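Heme oxygenase (Leptospira interrogans, PDB 5KZL) catalyses the oxygen-dependent opening of the heme ring, which in heme oxygenases yields biliverdin, carbon monoxide and ferrous iron. Local coordinates at residues 49-53 against 96-102; 70-76 against 180-186; 77-81 against 161-167. The protein carries 1 engineered substitution. All blocks are in the same frame, centred on the assembly; numbering follows the deposited sequence.

Contact 1. Residues 49-53 against 96-102; sequences EAFYY and WKPNDHQ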
loop_
_atom_site.group_PDB
_atom_site.type_symbol
_atom_site.label_atom_id
_atom_site.label_comp_id
_atom_site.label_asym_id
_atom_site.label_seq_id
_atom_site.Cartn_x
_atom_site.Cartn_y
_atom_site.Cartn_z
ATOM N N GLU A 49 8.715 8.684 1.370
ATOM C CA GLU A 49 9.509 8.596 0.136
ATOM C C GLU A 49 9.496 7.198 -0.399
ATOM O O GLU A 49 9.316 7.028 -1.596
ATOM C CB GLU A 49 10.950 9.001 0.377
ATOM C CG GLU A 49 11.089 10.475 0.661
ATOM C CD GLU A 49 12.508 10.869 0.989
ATOM O OE1 GLU A 49 13.354 9.976 1.201
ATOM O OE2 GLU A 49 12.777 12.084 1.010
ATOM N N ALA A 50 9.709 6.196 0.485
ATOM C CA ALA A 50 9.697 4.784 0.101
ATOM C C ALA A 50 8.329 4.423 -0.497
ATOM O O ALA A 50 8.292 3.788 -1.543
ATOM C CB ALA A 50 10.006 3.897 1.302
ATOM N N PHE A 51 7.215 4.881 0.131
ATOM C CA PHE A 51 5.864 4.639 -0.384
ATOM C C PHE A 51 5.650 5.353 -1.712
ATOM O O PHE A 51 5.030 4.779 -2.603
ATOM C CB PHE A 51 4.795 5.044 0.638
ATOM C CG PHE A 51 4.528 4.024 1.726
ATOM C CD1 PHE A 51 4.722 2.661 1.495
ATOM C CD2 PHE A 51 4.004 4.415 2.956
ATOM C CE1 PHE A 51 4.447 1.721 2.494
ATOM C CE2 PHE A 51 3.684 3.470 3.928
ATOM C CZ PHE A 51 3.941 2.133 3.707
ATOM N N TYR A 52 6.184 6.572 -1.867
ATOM C CA TYR A 52 6.056 7.244 -3.159
ATOM C C TYR A 52 6.552 6.344 -4.310
ATOM O O TYR A 52 5.827 6.159 -5.294
ATOM C CB TYR A 52 6.774 8.597 -3.199
ATOM C CG TYR A 52 6.772 9.138 -4.617
ATOM C CD1 TYR A 52 5.636 9.743 -5.148
ATOM C CD2 TYR A 52 7.846 8.904 -5.477
ATOM C CE1 TYR A 52 5.598 10.174 -6.479
ATOM C CE2 TYR A 52 7.825 9.339 -6.801
ATOM C CZ TYR A 52 6.693 9.966 -7.301
ATOM O OH TYR A 52 6.657 10.377 -8.611
ATOM N N TYR A 53 7.779 5.813 -4.199
ATOM C CA TYR A 53 8.348 4.982 -5.265
ATOM C C TYR A 53 7.542 3.694 -5.485
ATOM O O TYR A 53 7.317 3.265 -6.620
ATOM C CB TYR A 53 9.844 4.729 -5.003
ATOM C CG TYR A 53 10.660 5.992 -5.138
ATOM C CD1 TYR A 53 10.727 6.673 -6.352
ATOM C CD2 TYR A 53 11.332 6.534 -4.043
ATOM C CE1 TYR A 53 11.446 7.858 -6.478
ATOM C CE2 TYR A 53 12.039 7.735 -4.152
ATOM C CZ TYR A 53 12.121 8.372 -5.384
ATOM O OH TYR A 53 12.838 9.536 -5.557
ATOM N N TRP A 96 9.865 18.816 -2.692
ATOM C CA TRP A 96 10.482 17.506 -2.704
ATOM C C TRP A 96 11.063 17.181 -4.065
ATOM O O TRP A 96 10.335 17.021 -5.033
ATOM C CB TRP A 96 9.564 16.397 -2.164
ATOM C CG TRP A 96 10.238 15.062 -2.066
ATOM C CD1 TRP A 96 11.193 14.684 -1.162
ATOM C CD2 TRP A 96 9.989 13.917 -2.891
ATOM N NE1 TRP A 96 11.554 13.373 -1.377
ATOM C CE2 TRP A 96 10.841 12.882 -2.443
ATOM C CE3 TRP A 96 9.123 13.661 -3.968
ATOM C CZ2 TRP A 96 10.868 11.617 -3.047
ATOM C CZ3 TRP A 96 9.148 12.405 -4.564
ATOM C CH2 TRP A 96 10.006 11.399 -4.100
ATOM N N LYS A 97 12.393 17.074 -4.118
ATOM C CA LYS A 97 13.132 16.721 -5.329
ATOM C C LYS A 97 13.463 15.194 -5.302
ATOM O O LYS A 97 14.271 14.778 -4.462
ATOM C CB LYS A 97 14.409 17.601 -5.455
ATOM C CG LYS A 97 15.356 17.212 -6.600
ATOM C CD LYS A 97 15.015 17.896 -7.928
ATOM C CE LYS A 97 15.636 17.198 -9.117
ATOM N NZ LYS A 97 17.118 17.322 -9.135
ATOM N N PRO A 98 12.842 14.358 -6.189
ATOM C CA PRO A 98 13.149 12.910 -6.191
ATOM C C PRO A 98 14.630 12.567 -6.394
ATOM O O PRO A 98 15.116 11.622 -5.784
ATOM C CB PRO A 98 12.283 12.363 -7.344
ATOM C CG PRO A 98 11.168 13.353 -7.470
ATOM C CD PRO A 98 11.822 14.678 -7.210
ATOM N N ASN A 99 15.356 13.335 -7.228
ATOM C CA ASN A 99 16.774 13.064 -7.473
ATOM C C ASN A 99 17.638 13.340 -6.237
ATOM O O ASN A 99 18.680 12.703 -6.061
ATOM C CB ASN A 99 17.268 13.793 -8.723
ATOM C CG ASN A 99 16.507 13.382 -9.964
ATOM O OD1 ASN A 99 15.305 13.654 -10.110
ATOM N ND2 ASN A 99 17.180 12.685 -10.873
ATOM N N ASP A 100 17.167 14.221 -5.349
ATOM C CA ASP A 100 17.844 14.511 -4.082
ATOM C C ASP A 100 17.471 13.439 -3.040
ATOM O O ASP A 100 18.165 13.294 -2.026
ATOM C CB ASP A 100 17.480 15.924 -3.572
ATOM C CG ASP A 100 18.177 17.069 -4.294
ATOM O OD1 ASP A 100 19.273 16.838 -4.866
ATOM O OD2 ASP A 100 17.641 18.202 -4.265
ATOM N N HIS A 101 16.375 12.677 -3.310
ATOM C CA HIS A 101 15.858 11.630 -2.426
ATOM C C HIS A 101 15.521 10.368 -3.230
ATOM O O HIS A 101 14.341 10.003 -3.357
ATOM C CB HIS A 101 14.629 12.154 -1.666
ATOM C CG HIS A 101 14.869 13.433 -0.923
ATOM N ND1 HIS A 101 15.318 13.433 0.388
ATOM C CD2 HIS A 101 14.721 14.715 -1.336
ATOM C CE1 HIS A 101 15.421 14.707 0.733
ATOM N NE2 HIS A 101 15.077 15.516 -0.273
ATOM N N GLN A 102 16.571 9.737 -3.822
ATOM C CA GLN A 102 16.508 8.530 -4.664
ATOM C C GLN A 102 16.026 7.314 -3.850
ATOM O O GLN A 102 16.257 7.297 -2.643
ATOM C CB GLN A 102 17.885 8.235 -5.289
ATOM C CG GLN A 102 18.332 9.314 -6.273
ATOM C CD GLN A 102 19.319 8.841 -7.317
ATOM O OE1 GLN A 102 19.792 7.696 -7.313
ATOM N NE2 GLN A 102 19.652 9.728 -8.247
HETATM O O HOH W 1 15.646 11.074 1.969
#
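Trp-96, Tyr-53 and Glu-49 account for most of the surface buried where the loop 96-102 folds against helix 41-64. The CA-to-CB bond of Trp-96 points toward the helix, and its indole is held at two places. Its NE1 donates a hydrogen bond to OE2 of Glu-49 (3.0 Å), and the far edge of its six-membered ring is directed at the face of Tyr-52 in a T-shaped pair, centroids 5.1 Å apart and planes at 68°. Tyr-53, one turn after Glu-49, completes an aromatic cluster, its ring lying obliquely to the indole with Tyr-53 CZ 3.9 Å from Trp-96 CH2. The hydroxyl of Tyr-53 reaches the loop backbone, where OH donates to the carbonyl O of His-101 (2.7 Å), and it also packs on Pro-98, OH to CB 3.4 Å. A water extends the carboxylate's hold on the loop: it donates to Glu-49 OE1 (2.7 Å) and is hydrogen-bonded to His-101 ND1 (2.9 Å). The contact lies at the surface of this all-helical fold, where the connection between helices 82-93 and 105-120 meets helix 41-64; Tyr-52 also packs on Leu-86 of helix 82-93 and Tyr-53 on Thr-107 of helix 105-120.

Contact 2. Residues 70-76 against 180-186; sequences VLKSIYF and ALDSLPV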
loop_
_atom_site.group_PDB
_atom_site.type_symbol
_atom_site.label_atom_id
_atom_site.label_comp_id
_atom_site.label_asym_id
_atom_site.label_seq_id
_atom_site.Cartn_x
_atom_site.Cartn_y
_atom_site.Cartn_z
ATOM N N VAL A 70 -8.058 -11.004 -15.612
ATOM C CA VAL A 70 -8.141 -11.253 -14.178
ATOM C C VAL A 70 -8.235 -9.929 -13.405
ATOM O O VAL A 70 -9.083 -9.814 -12.520
ATOM C CB VAL A 70 -7.016 -12.200 -13.680
ATOM C CG1 VAL A 70 -6.895 -12.189 -12.161
ATOM C CG2 VAL A 70 -7.246 -13.621 -14.190
ATOM N N LEU A 71 -7.421 -8.918 -13.769
ATOM C CA LEU A 71 -7.391 -7.644 -13.052
ATOM C C LEU A 71 -8.556 -6.694 -13.348
ATOM O O LEU A 71 -8.819 -5.811 -12.536
ATOM C CB LEU A 71 -6.055 -6.904 -13.258
ATOM C CG LEU A 71 -4.752 -7.657 -12.924
ATOM C CD1 LEU A 71 -3.558 -6.821 -13.332
ATOM C CD2 LEU A 71 -4.653 -7.981 -11.430
ATOM N N LYS A 72 -9.235 -6.846 -14.502
ATOM C CA LYS A 72 -10.333 -5.973 -14.942
ATOM C C LYS A 72 -11.327 -5.579 -13.833
ATOM O O LYS A 72 -11.603 -4.391 -13.665
ATOM C CB LYS A 72 -11.075 -6.603 -16.135
ATOM C CG LYS A 72 -10.816 -5.886 -17.445
ATOM C CD LYS A 72 -11.732 -6.386 -18.553
ATOM C CE LYS A 72 -11.196 -6.028 -19.918
ATOM N NZ LYS A 72 -12.186 -6.310 -20.988
ATOM N N SER A 73 -11.815 -6.558 -13.045
ATOM C CA SER A 73 -12.783 -6.289 -11.978
ATOM C C SER A 73 -12.197 -5.613 -10.717
ATOM O O SER A 73 -12.977 -5.199 -9.849
ATOM C CB SER A 73 -13.555 -7.549 -11.609
ATOM O OG SER A 73 -12.666 -8.591 -11.258
ATOM N N ILE A 74 -10.858 -5.449 -10.630
ATOM C CA ILE A 74 -10.246 -4.717 -9.499
ATOM C C ILE A 74 -9.577 -3.431 -10.021
ATOM O O ILE A 74 -8.668 -2.889 -9.399
ATOM C CB ILE A 74 -9.349 -5.540 -8.525
ATOM C CG1 ILE A 74 -8.186 -6.246 -9.262
ATOM C CG2 ILE A 74 -10.220 -6.521 -7.689
ATOM C CD1 ILE A 74 -6.961 -6.594 -8.405
ATOM N N TYR A 75 -10.068 -2.925 -11.155
ATOM C CA TYR A 75 -9.566 -1.670 -11.705
ATOM C C TYR A 75 -10.185 -0.569 -10.854
ATOM O O TYR A 75 -11.364 -0.227 -11.011
ATOM C CB TYR A 75 -9.916 -1.539 -13.200
ATOM C CG TYR A 75 -9.594 -0.191 -13.813
ATOM C CD1 TYR A 75 -8.302 0.330 -13.767
ATOM C CD2 TYR A 75 -10.565 0.527 -14.512
ATOM C CE1 TYR A 75 -8.001 1.570 -14.333
ATOM C CE2 TYR A 75 -10.277 1.767 -15.084
ATOM C CZ TYR A 75 -8.994 2.283 -14.991
ATOM O OH TYR A 75 -8.714 3.479 -15.612
ATOM N N PHE A 76 -9.413 -0.095 -9.864
ATOM C CA PHE A 76 -9.885 0.904 -8.906
ATOM C C PHE A 76 -8.968 2.144 -8.790
ATOM O O PHE A 76 -8.312 2.325 -7.762
ATOM C CB PHE A 76 -10.091 0.252 -7.522
ATOM C CG PHE A 76 -11.248 -0.721 -7.397
ATOM C CD1 PHE A 76 -12.560 -0.300 -7.591
ATOM C CD2 PHE A 76 -11.032 -2.031 -6.984
ATOM C CE1 PHE A 76 -13.633 -1.182 -7.397
ATOM C CE2 PHE A 76 -12.103 -2.917 -6.810
ATOM C CZ PHE A 76 -13.396 -2.488 -7.024
ATOM N N ALA A 180 -15.235 -7.938 -5.175
ATOM C CA ALA A 180 -14.456 -7.884 -6.420
ATOM C C ALA A 180 -13.345 -8.950 -6.428
ATOM O O ALA A 180 -13.196 -9.630 -7.444
ATOM C CB ALA A 180 -13.882 -6.484 -6.657
ATOM N N LEU A 181 -12.622 -9.145 -5.279
ATOM C CA LEU A 181 -11.585 -10.182 -5.126
ATOM C C LEU A 181 -12.206 -11.560 -5.346
ATOM O O LEU A 181 -11.648 -12.388 -6.064
ATOM C CB LEU A 181 -10.964 -10.156 -3.728
ATOM C CG LEU A 181 -9.987 -9.032 -3.406
ATOM C CD1 LEU A 181 -9.479 -9.189 -1.976
ATOM C CD2 LEU A 181 -8.789 -9.041 -4.359
ATOM N N ASP A 182 -13.397 -11.774 -4.773
ATOM C CA ASP A 182 -14.101 -13.046 -4.896
ATOM C C ASP A 182 -14.629 -13.321 -6.309
ATOM O O ASP A 182 -14.874 -14.488 -6.645
ATOM C CB ASP A 182 -15.208 -13.141 -3.851
ATOM C CG ASP A 182 -14.702 -13.306 -2.436
ATOM O OD1 ASP A 182 -13.490 -13.560 -2.266
ATOM O OD2 ASP A 182 -15.531 -13.213 -1.492
ATOM N N SER A 183 -14.766 -12.265 -7.133
ATOM C CA SER A 183 -15.252 -12.320 -8.517
ATOM C C SER A 183 -14.134 -12.649 -9.492
ATOM O O SER A 183 -14.418 -12.998 -10.639
ATOM C CB SER A 183 -15.910 -10.993 -8.915
ATOM O OG SER A 183 -14.984 -10.007 -9.372
ATOM N N LEU A 184 -12.862 -12.444 -9.077
ATOM C CA LEU A 184 -11.725 -12.668 -9.964
ATOM C C LEU A 184 -11.774 -14.022 -10.631
ATOM O O LEU A 184 -11.923 -15.022 -9.921
ATOM C CB LEU A 184 -10.372 -12.475 -9.257
ATOM C CG LEU A 184 -10.023 -11.077 -8.710
ATOM C CD1 LEU A 184 -8.515 -10.956 -8.450
ATOM C CD2 LEU A 184 -10.484 -9.979 -9.622
ATOM N N PRO A 185 -11.695 -14.081 -11.989
ATOM C CA PRO A 185 -11.740 -15.390 -12.662
ATOM C C PRO A 185 -10.446 -16.191 -12.501
ATOM O O PRO A 185 -9.641 -16.292 -13.440
ATOM C CB PRO A 185 -12.028 -15.017 -14.119
ATOM C CG PRO A 185 -11.396 -13.671 -14.291
ATOM C CD PRO A 185 -11.563 -12.976 -12.970
ATOM N N VAL A 186 -10.231 -16.753 -11.291
ATOM C CA VAL A 186 -9.054 -17.556 -10.960
ATOM C C VAL A 186 -9.478 -18.835 -10.257
ATOM O O VAL A 186 -10.482 -18.820 -9.528
ATOM C CB VAL A 186 -7.959 -16.784 -10.152
ATOM C CG1 VAL A 186 -7.305 -15.703 -10.999
ATOM C CG2 VAL A 186 -8.504 -16.196 -8.845
#
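The two backbones approach at two places, with CA atoms 6.0 Å apart at Ser-73 and Ala-180 and 5.7 Å apart at Val-70 and Pro-185. Residues 70-73 have helical backbone angles without regular helical bonding, whereas 180-186 carries the last part of helix 170-183 and then leaves it through an inverse gamma turn centred on Pro-185, with Val-186 N bonded to Leu-184 O at 2.8 Å. Segment 70-76 belongs to the connection between helices 41-64 and 82-93, so the contact packs one interhelical loop of the heme oxygenase fold against the C-terminal end of a helix about a hundred residues further along the chain. Val-70 covers the exit from that helix: its CG1 meets Val-186 CG1 at 3.7 Å and its CG2 lies 4.2 Å from Pro-185 CG. Further along, Ile-74 CG2 packs against Ala-180 CB (3.8 Å) and Leu-184 CD2 (4.0 Å). Ser-183 OG bonds back to Ala-180 O at 2.7 Å and accepts a weak hydrogen bond from Ser-73 OG at 3.3 Å.

Contact 3. Residues 77-81 against 161-167; sequences PELYR and FYEFPMI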
loop_
_atom_site.group_PDB
_atom_site.type_symbol
_atom_site.label_atom_id
_atom_site.label_comp_id
_atom_site.label_asym_id
_atom_site.label_seq_id
_atom_site.Cartn_x
_atom_site.Cartn_y
_atom_site.Cartn_z
ATOM N N PRO A 77 -8.998 3.066 -9.784
ATOM C CA PRO A 77 -8.171 4.289 -9.688
ATOM C C PRO A 77 -8.496 5.144 -8.463
ATOM O O PRO A 77 -7.672 5.967 -8.085
ATOM C CB PRO A 77 -8.501 5.056 -10.974
ATOM C CG PRO A 77 -9.023 4.039 -11.911
ATOM C CD PRO A 77 -9.701 2.988 -11.081
ATOM N N GLU A 78 -9.686 4.950 -7.846
ATOM C CA GLU A 78 -10.109 5.644 -6.612
ATOM C C GLU A 78 -9.084 5.444 -5.491
ATOM O O GLU A 78 -9.013 6.256 -4.565
ATOM C CB GLU A 78 -11.455 5.087 -6.091
ATOM C CG GLU A 78 -12.626 5.332 -7.015
ATOM C CD GLU A 78 -12.998 4.164 -7.909
ATOM O OE1 GLU A 78 -12.102 3.419 -8.368
ATOM O OE2 GLU A 78 -14.186 4.100 -8.278
ATOM N N LEU A 79 -8.364 4.305 -5.536
ATOM C CA LEU A 79 -7.398 3.909 -4.507
ATOM C C LEU A 79 -6.006 4.479 -4.688
ATOM O O LEU A 79 -5.244 4.459 -3.726
ATOM C CB LEU A 79 -7.319 2.373 -4.426
ATOM C CG LEU A 79 -8.613 1.633 -4.066
ATOM C CD1 LEU A 79 -8.444 0.139 -4.280
ATOM C CD2 LEU A 79 -9.014 1.906 -2.602
ATOM N N TYR A 80 -5.651 4.948 -5.908
ATOM C CA TYR A 80 -4.292 5.437 -6.219
ATOM C C TYR A 80 -3.790 6.445 -5.197
ATOM O O TYR A 80 -4.548 7.326 -4.751
ATOM C CB TYR A 80 -4.167 5.956 -7.653
ATOM C CG TYR A 80 -4.341 4.929 -8.756
ATOM C CD1 TYR A 80 -4.482 3.569 -8.466
ATOM C CD2 TYR A 80 -4.347 5.316 -10.094
ATOM C CE1 TYR A 80 -4.643 2.626 -9.486
ATOM C CE2 TYR A 80 -4.505 4.383 -11.120
ATOM C CZ TYR A 80 -4.680 3.045 -10.809
ATOM O OH TYR A 80 -4.802 2.147 -11.831
ATOM N N ARG A 81 -2.514 6.269 -4.798
ATOM C CA ARG A 81 -1.857 7.015 -3.719
ATOM C C ARG A 81 -0.710 7.906 -4.140
ATOM O O ARG A 81 -0.315 8.758 -3.339
ATOM C CB ARG A 81 -1.362 6.030 -2.617
ATOM C CG ARG A 81 -2.420 5.094 -1.981
ATOM C CD ARG A 81 -3.427 5.813 -1.097
ATOM N NE ARG A 81 -4.472 6.494 -1.874
ATOM C CZ ARG A 81 -5.164 7.547 -1.442
ATOM N NH1 ARG A 81 -6.098 8.098 -2.211
ATOM N NH2 ARG A 81 -4.953 8.034 -0.230
ATOM N N PHE A 161 -2.208 10.980 2.247
ATOM C CA PHE A 161 -2.019 9.543 2.019
ATOM C C PHE A 161 -3.127 8.670 2.610
ATOM O O PHE A 161 -3.429 7.621 2.058
ATOM C CB PHE A 161 -0.638 9.110 2.514
ATOM C CG PHE A 161 -0.327 7.635 2.421
ATOM C CD1 PHE A 161 -0.385 6.970 1.197
ATOM C CD2 PHE A 161 0.091 6.927 3.545
ATOM C CE1 PHE A 161 -0.053 5.609 1.105
ATOM C CE2 PHE A 161 0.439 5.566 3.451
ATOM C CZ PHE A 161 0.374 4.924 2.228
ATOM N N TYR A 162 -3.722 9.094 3.720
ATOM C CA TYR A 162 -4.757 8.309 4.404
ATOM C C TYR A 162 -6.178 8.621 3.973
ATOM O O TYR A 162 -7.110 7.992 4.486
ATOM C CB TYR A 162 -4.638 8.513 5.915
ATOM C CG TYR A 162 -3.242 8.267 6.426
ATOM C CD1 TYR A 162 -2.721 6.980 6.493
ATOM C CD2 TYR A 162 -2.433 9.322 6.832
ATOM C CE1 TYR A 162 -1.416 6.749 6.921
ATOM C CE2 TYR A 162 -1.126 9.104 7.268
ATOM C CZ TYR A 162 -0.630 7.813 7.331
ATOM O OH TYR A 162 0.653 7.586 7.749
ATOM N N GLU A 163 -6.357 9.586 3.053
ATOM C CA GLU A 163 -7.684 10.027 2.622
ATOM C C GLU A 163 -8.014 9.661 1.176
ATOM O O GLU A 163 -7.159 9.751 0.275
ATOM C CB GLU A 163 -7.842 11.538 2.865
ATOM C CG GLU A 163 -7.592 11.964 4.300
ATOM C CD GLU A 163 -8.055 13.384 4.566
ATOM O OE1 GLU A 163 -7.905 14.231 3.659
ATOM O OE2 GLU A 163 -8.574 13.648 5.675
ATOM N N PHE A 164 -9.273 9.244 0.971
ATOM C CA PHE A 164 -9.806 8.801 -0.317
ATOM C C PHE A 164 -10.961 9.714 -0.737
ATOM O O PHE A 164 -12.112 9.341 -0.534
ATOM C CB PHE A 164 -10.244 7.309 -0.225
ATOM C CG PHE A 164 -9.074 6.410 0.101
ATOM C CD1 PHE A 164 -8.683 6.198 1.422
ATOM C CD2 PHE A 164 -8.315 5.831 -0.914
ATOM C CE1 PHE A 164 -7.575 5.396 1.723
ATOM C CE2 PHE A 164 -7.196 5.048 -0.608
ATOM C CZ PHE A 164 -6.846 4.823 0.705
ATOM N N PRO A 165 -10.681 10.931 -1.274
ATOM C CA PRO A 165 -11.784 11.848 -1.625
ATOM C C PRO A 165 -12.725 11.298 -2.699
ATOM O O PRO A 165 -13.872 11.706 -2.750
ATOM C CB PRO A 165 -11.064 13.132 -2.061
ATOM C CG PRO A 165 -9.701 12.675 -2.487
ATOM C CD PRO A 165 -9.363 11.544 -1.556
ATOM N N MET A 166 -12.266 10.317 -3.502
ATOM C CA MET A 166 -13.082 9.699 -4.548
ATOM C C MET A 166 -14.063 8.650 -3.988
ATOM O O MET A 166 -14.890 8.127 -4.736
ATOM C CB MET A 166 -12.167 9.049 -5.619
ATOM C CG MET A 166 -11.311 10.041 -6.373
ATOM S SD MET A 166 -10.311 9.246 -7.659
ATOM C CE MET A 166 -9.667 10.671 -8.528
ATOM N N ILE A 167 -13.931 8.300 -2.696
ATOM C CA ILE A 167 -14.742 7.273 -2.026
ATOM C C ILE A 167 -15.518 7.950 -0.884
ATOM O O ILE A 167 -14.924 8.316 0.129
ATOM C CB ILE A 167 -13.846 6.078 -1.522
ATOM C CG1 ILE A 167 -13.057 5.375 -2.681
ATOM C CG2 ILE A 167 -14.670 5.060 -0.728
ATOM C CD1 ILE A 167 -11.876 4.377 -2.198
HETATM O O HOH W 2 -9.695 8.713 -3.532
#
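Arg-81 carries this contact, its buried guanidinium spending its donors on backbone carbonyls. NH2 bonds to Phe-161 O and to Glu-163 O, each at 2.8 Å, and NH1 adds a weak bond to Glu-163 O at 3.2 Å. On its own segment, NE donates to Leu-79 O (2.9 Å), with weak bonds from NE and NH1 to Tyr-80 O at 3.0 and 3.1 Å. One face of the group lies on the ring of Phe-164 in an off-centre cation-pi stack, Arg-81 CZ 3.9 Å from the ring centroid. A water joins the backbones further along, donating to Glu-78 O (2.8 Å) and accepting from Met-166 N (3.0 Å). Ile-167 N is satisfied by Phe-164 O at 3.0 Å, and Leu-79 CD2 touches Ile-167 CD1 at 3.8 Å. The carboxylate of Glu-163 forms a salt bridge with Lys-144. The arrangement is a buried arginine joining two interhelical loops, one with a 3-10 segment at 77-79, the other with a type I beta turn from Phe-164 to Ile-167, within the all-helical heme oxygenase fold.

How the contacts relate
Contact 3 is the middle of the three, its centre 20 Å from that of contact 1 and 19 Å from that of contact 2; contacts 1 and 2 lie on opposite sides of the chain's centre, about 15 Å apart at their nearest atoms. Both outer contacts touch the middle one: Phe-51 CD2 packs 3.7 Å from Phe-161 CZ, and Tyr-75 CE1 lies 4.1 Å from Tyr-80 OH. Segments 70-76 and 77-81 run on directly in one interhelical connection, which meets 180-186 and then 161-167. The heme is about 7 Å from the side chain of Leu-181 in contact 2 and about 8 Å from that of Tyr-162 in contact 3.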